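Local coordinates for protein B-129 (Sulfolobus virus 1, PDB 2WBT) that is essential for virus function and probably binds DNA through its two zinc fingers, at residues V76-C80 and A116-V120; C103-K108 and H119-H124. All coordinates share one frame; numbering follows the deposited sequence.

Contact 1. Residues V76-C80 and A116-V120; sequences VCPLC and ALDHV. With ZN (zinc ion), chain C; ZN (zinc ion), chain D.
The Pro78 ring lies against the 116-120 helix turn through two of its carbons: CB meets Val120 CG1 at 4.0 Å, and CD lies at 4.4 Å from Leu117 CD2. The imidazole of His119, beside Ala116 and Val120 on the helix, turns to the second zinc ion, that of chain D, which it binds through NE2; it meets the Phe110 ring with planes at about 45° and the His124 ring at about 75°. Leu79 carries most of the contact, its forked end touching Ala116, Leu117 and Val120. With chi1 at -55° CG stands anti to the carbonyl carbon, and the extended second torsion carries the branches onward to the helix. Leu117 CD2 comes in across this fork, 3.7 Å from Leu79 CG and 3.8 Å from Leu79 CD1, the two side chains crossing at about a right angle. The other branch, Leu79 CD2, rests 3.9 Å from Val120 CG2 and 4.2 Å from Ala116 CB. No hydrogen bond spans the segments; the side chains meet by apolar contacts alone, and the contact is largely buried. Pro78 and Leu79 are the two residues between Cys77 and Cys80, whose SG atoms bind the zinc ion of chain C at 2.3 and 2.2 Å respectively. His93 and Glu98 complete the first finger's zinc site. The same CxxC turn that holds this metal thus presents its intervening residues to the helix of the second finger. The turn joins the short antiparallel strands 75-76 and 83-84, with helix 87-96 packed against Cys77 and, through Ile94, against Leu117. From helix 60-72, Tyr62 OH hydrogen-bonds to Pro78 O. The turn lies among this helix, helix 87-96 and helix 113-122.

Contact 2. Residues C103-K108 and H119-H124; sequences CPVCKK and HVCKKH. With ZN (zinc ion), chain D.
The Cys2His2 zinc site of the second finger joins Cys103 and Cys106, on a loop, to His119 in the last turns of helix 113-122 and His124 just beyond its end. Zinc is bound by Cys103 SG at 2.3 Å, Cys106 SG at 2.1 Å, His119 NE2 at 2.0 Å and His124 NE2 at 2.2 Å. The ligands pack closely round it: both sulfurs lie at the edge of the His119 ring, whereas Cys103 SG approaches the His124 ring obliquely. Val105 CB makes a CH-pi contact over one face of His124, 3.8 Å from the ring centroid and 15° off the normal, while Cys106 CB lies at that ring's edge. Val105 CG1 comes nearer still, 3.4 Å from His124 ND1. Cys103 SG also touches Val120 CG2 at 3.4 Å, carrying the apolar packing up to the metal. Cys103 chi1 of 170° sets SG anti to the backbone N and aims it at the zinc. That sulfur accepts a hydrogen bond from Val105 N (3.5 Å, 153°) and a weak, nearly straight one from Cys106 N; Cys106 SG receives another weak bond from Lys108 N. In one of two Lys108 conformers, NZ and His119 ND1 both donate to a water, a bridge best held doubtful. With NE2 on the metal, ND1 remains as a donor, and the backbone N-H groups around the sulfurs probably spread part of the thiolate charge, consistent with a stable structural zinc site.

Overall arrangement
The centres of the two contacts are 7 Å apart, on the same side of the chain's centre. Along the chain come 76-80, then 103-108, and finally helix 113-122 and the residues just after it, where both contacts end and share His119 and Val120. Contact 2 closes the second finger round its own zinc; contact 1 sets that finger's helix against the metal-binding turn of the first. They also touch directly, with Pro104 CG 3.3 Å from Pro78 O. Val120 faces both CxxC turns, while Tyr62 of helix 60-72 meets Pro78 and Pro104. The two fingers are therefore packed together through Pro78, Leu79, Pro104 and Val120, which probably limits their independent movement.

Contact 1. Residues V76-C80 and A116-V120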
loop_
_atom_site.group_PDB
_atom_site.type_symbol
_atom_site.label_atom_id
_atom_site.label_comp_id
_atom_site.label_asym_id
_atom_site.label_seq_id
_atom_site.Cartn_x
_atom_site.Cartn_y
_atom_site.Cartn_z
ATOM N N VAL A 76 -1.723 12.481 -11.277
ATOM C CA VAL A 76 -1.914 11.151 -11.847
ATOM C C VAL A 76 -3.399 10.802 -11.884
ATOM O O VAL A 76 -4.170 11.213 -11.016
ATOM C CB VAL A 76 -1.173 10.075 -11.021
ATOM C CG1 VAL A 76 -1.238 8.721 -11.716
ATOM C CG2 VAL A 76 0.275 10.484 -10.790
ATOM N N CYS A 77 -3.782 10.040 -12.899
ATOM C CA CYS A 77 -5.155 9.573 -13.057
ATOM C C CYS A 77 -5.331 8.219 -12.362
ATOM O O CYS A 77 -4.585 7.279 -12.641
ATOM C CB CYS A 77 -5.500 9.441 -14.539
ATOM S SG CYS A 77 -7.202 8.983 -14.868
ATOM N N PRO A 78 -6.328 8.103 -11.468
ATOM C CA PRO A 78 -6.517 6.848 -10.741
ATOM C C PRO A 78 -6.886 5.669 -11.639
ATOM O O PRO A 78 -6.490 4.540 -11.355
ATOM C CB PRO A 78 -7.669 7.169 -9.778
ATOM C CG PRO A 78 -7.734 8.654 -9.725
ATOM C CD PRO A 78 -7.334 9.105 -11.081
ATOM N N LEU A 79 -7.628 5.935 -12.712
ATOM C CA LEU A 79 -8.092 4.874 -13.604
ATOM C C LEU A 79 -6.998 4.336 -14.532
ATOM O O LEU A 79 -6.923 3.123 -14.738
ATOM C CB LEU A 79 -9.301 5.343 -14.419
ATOM C CG LEU A 79 -10.501 5.875 -13.627
ATOM C CD1 LEU A 79 -11.622 6.274 -14.575
ATOM C CD2 LEU A 79 -10.998 4.851 -12.614
ATOM N N CYS A 80 -6.158 5.207 -15.090
ATOM C CA CYS A 80 -5.064 4.732 -15.954
ATOM C C CYS A 80 -3.657 4.839 -15.354
ATOM O O CYS A 80 -2.722 4.232 -15.881
ATOM C CB CYS A 80 -5.109 5.395 -17.335
ATOM S SG CYS A 80 -4.717 7.222 -17.345
ATOM N N ALA A 116 -16.995 5.104 -11.995
ATOM C CA ALA A 116 -15.736 4.402 -11.742
ATOM C C ALA A 116 -14.788 5.256 -10.894
ATOM O O ALA A 116 -14.080 4.733 -10.034
ATOM C CB ALA A 116 -15.068 4.018 -13.054
ATOM N N LEU A 117 -14.778 6.565 -11.148
ATOM C CA LEU A 117 -13.965 7.509 -10.366
ATOM C C LEU A 117 -14.407 7.582 -8.908
ATOM O O LEU A 117 -13.592 7.414 -7.999
ATOM C CB LEU A 117 -14.009 8.920 -10.971
ATOM C CG LEU A 117 -13.071 9.244 -12.137
ATOM C CD1 LEU A 117 -13.166 10.720 -12.493
ATOM C CD2 LEU A 117 -11.628 8.859 -11.831
ATOM N N ASP A 118 -15.695 7.847 -8.696
ATOM C CA ASP A 118 -16.260 7.943 -7.344
ATOM C C ASP A 118 -15.990 6.671 -6.554
ATOM O O ASP A 118 -15.708 6.724 -5.357
ATOM C CB ASP A 118 -17.774 8.187 -7.384
ATOM C CG ASP A 118 -18.153 9.455 -8.131
ATOM O OD1 ASP A 118 -17.284 10.335 -8.316
ATOM O OD2 ASP A 118 -19.329 9.571 -8.535
ATOM N N HIS A 119 -16.081 5.529 -7.233
ATOM C CA HIS A 119 -15.820 4.233 -6.601
ATOM C C HIS A 119 -14.372 4.097 -6.130
ATOM O O HIS A 119 -14.126 3.694 -4.990
ATOM C CB HIS A 119 -16.178 3.082 -7.550
ATOM C CG HIS A 119 -15.546 1.774 -7.179
ATOM N ND1 HIS A 119 -16.094 0.898 -6.253
ATOM C CD2 HIS A 119 -14.414 1.184 -7.638
ATOM C CE1 HIS A 119 -15.318 -0.167 -6.149
ATOM N NE2 HIS A 119 -14.290 -0.018 -6.979
ATOM N N VAL A 120 -13.421 4.437 -6.998
ATOM C CA VAL A 120 -11.998 4.324 -6.658
ATOM C C VAL A 120 -11.606 5.279 -5.521
ATOM O O VAL A 120 -10.636 5.036 -4.804
ATOM C CB VAL A 120 -11.098 4.557 -7.894
ATOM C CG1 VAL A 120 -9.622 4.498 -7.514
ATOM C CG2 VAL A 120 -11.405 3.531 -8.972
HETATM ZN ZN ZN C . -6.809 7.931 -16.923
HETATM ZN ZN ZN D . -12.544 -1.048 -7.205
#

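Contact 2. Residues C103-K108 and H119-H124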
loop_
_atom_site.group_PDB
_atom_site.type_symbol
_atom_site.label_atom_id
_atom_site.label_comp_id
_atom_site.label_asym_id
_atom_site.label_seq_id
_atom_site.Cartn_x
_atom_site.Cartn_y
_atom_site.Cartn_z
ATOM N N CYS A 103 -12.751 -0.577 -12.531
ATOM C CA CYS A 103 -11.843 -0.086 -11.499
ATOM C C CYS A 103 -10.532 -0.873 -11.548
ATOM O O CYS A 103 -10.557 -2.103 -11.405
ATOM C CB CYS A 103 -12.489 -0.192 -10.115
ATOM S SG CYS A 103 -11.351 0.118 -8.737
ATOM N N PRO A 104 -9.384 -0.167 -11.725
ATOM C CA PRO A 104 -8.088 -0.837 -11.898
ATOM C C PRO A 104 -7.684 -1.687 -10.692
ATOM O O PRO A 104 -6.780 -2.518 -10.797
ATOM C CB PRO A 104 -7.109 0.334 -12.065
ATOM C CG PRO A 104 -7.775 1.477 -11.411
ATOM C CD PRO A 104 -9.221 1.301 -11.727
ATOM N N VAL A 105 -8.363 -1.474 -9.568
ATOM C CA VAL A 105 -8.046 -2.133 -8.308
ATOM C C VAL A 105 -8.882 -3.399 -8.091
ATOM O O VAL A 105 -8.334 -4.494 -7.973
ATOM C CB VAL A 105 -8.264 -1.171 -7.117
ATOM C CG1 VAL A 105 -7.734 -1.786 -5.830
ATOM C CG2 VAL A 105 -7.590 0.171 -7.382
ATOM N N CYS A 106 -10.203 -3.240 -8.048
ATOM C CA CYS A 106 -11.122 -4.341 -7.694
ATOM C C CYS A 106 -11.834 -4.999 -8.878
ATOM O O CYS A 106 -12.424 -6.066 -8.720
ATOM C CB CYS A 106 -12.162 -3.864 -6.682
ATOM S SG CYS A 106 -13.523 -2.932 -7.400
ATOM N N LYS A 107 -11.800 -4.358 -10.043
ATOM C CA LYS A 107 -12.346 -4.939 -11.280
ATOM C C LYS A 107 -13.873 -4.935 -11.362
ATOM O O LYS A 107 -14.464 -5.713 -12.117
ATOM C CB LYS A 107 -11.817 -6.364 -11.490
ATOM C CG LYS A 107 -10.315 -6.428 -11.581
ATOM C CD LYS A 107 -9.844 -5.923 -12.931
ATOM C CE LYS A 107 -8.424 -5.406 -12.873
ATOM N NZ LYS A 107 -7.766 -5.449 -14.208
ATOM N N LYS A 108 -14.486 -4.036 -10.602
ATOM C CA LYS A 108 -15.928 -3.843 -10.610
ATOM C C LYS A 108 -16.297 -2.897 -11.752
ATOM O O LYS A 108 -15.541 -1.970 -12.052
ATOM C CB LYS A 108 -16.361 -3.256 -9.273
ATOM C CG LYS A 108 -17.849 -3.153 -9.090
ATOM C CD LYS A 108 -18.177 -2.369 -7.845
ATOM C CE LYS A 108 -19.532 -1.779 -7.965
ATOM N NZ LYS A 108 -19.952 -1.112 -6.693
ATOM N N HIS A 119 -16.081 5.529 -7.233
ATOM C CA HIS A 119 -15.820 4.233 -6.601
ATOM C C HIS A 119 -14.372 4.097 -6.130
ATOM O O HIS A 119 -14.126 3.694 -4.990
ATOM C CB HIS A 119 -16.178 3.082 -7.550
ATOM C CG HIS A 119 -15.546 1.774 -7.179
ATOM N ND1 HIS A 119 -16.094 0.898 -6.253
ATOM C CD2 HIS A 119 -14.414 1.184 -7.638
ATOM C CE1 HIS A 119 -15.318 -0.167 -6.149
ATOM N NE2 HIS A 119 -14.290 -0.018 -6.979
ATOM N N VAL A 120 -13.421 4.437 -6.998
ATOM C CA VAL A 120 -11.998 4.324 -6.658
ATOM C C VAL A 120 -11.606 5.279 -5.521
ATOM O O VAL A 120 -10.636 5.036 -4.804
ATOM C CB VAL A 120 -11.098 4.557 -7.894
ATOM C CG1 VAL A 120 -9.622 4.498 -7.514
ATOM C CG2 VAL A 120 -11.405 3.531 -8.972
ATOM N N CYS A 121 -12.369 6.357 -5.360
ATOM C CA CYS A 121 -12.173 7.285 -4.246
ATOM C C CYS A 121 -12.891 6.818 -2.978
ATOM O O CYS A 121 -12.325 6.870 -1.889
ATOM C CB CYS A 121 -12.671 8.681 -4.623
ATOM S SG CYS A 121 -12.499 9.922 -3.306
ATOM N N LYS A 122 -14.138 6.379 -3.118
ATOM C CA LYS A 122 -14.950 5.990 -1.959
ATOM C C LYS A 122 -14.515 4.683 -1.310
ATOM O O LYS A 122 -14.496 4.584 -0.085
ATOM C CB LYS A 122 -16.423 5.873 -2.339
ATOM C CG LYS A 122 -17.161 7.199 -2.379
ATOM C CD LYS A 122 -18.646 7.032 -2.714
ATOM C CE LYS A 122 -18.933 5.855 -3.651
ATOM N NZ LYS A 122 -20.259 5.994 -4.328
ATOM N N LYS A 123 -14.189 3.680 -2.123
ATOM C CA LYS A 123 -13.860 2.348 -1.598
ATOM C C LYS A 123 -12.392 1.935 -1.750
ATOM O O LYS A 123 -12.013 0.855 -1.298
ATOM C CB LYS A 123 -14.794 1.293 -2.201
ATOM C CG LYS A 123 -16.091 1.157 -1.412
ATOM C CD LYS A 123 -17.211 0.521 -2.211
ATOM C CE LYS A 123 -17.022 -0.974 -2.370
ATOM N NZ LYS A 123 -18.176 -1.573 -3.099
ATOM N N HIS A 124 -11.573 2.774 -2.382
ATOM C CA HIS A 124 -10.118 2.537 -2.423
ATOM C C HIS A 124 -9.307 3.737 -1.956
ATOM O O HIS A 124 -8.083 3.649 -1.792
ATOM C CB HIS A 124 -9.694 2.102 -3.820
ATOM C CG HIS A 124 -10.428 0.894 -4.304
ATOM N ND1 HIS A 124 -10.094 -0.382 -3.908
ATOM C CD2 HIS A 124 -11.500 0.767 -5.120
ATOM C CE1 HIS A 124 -10.916 -1.245 -4.474
ATOM N NE2 HIS A 124 -11.780 -0.574 -5.216
HETATM ZN ZN ZN D . -12.544 -1.048 -7.205
HETATM O O HOH W 1 -18.885 1.302 -5.717
#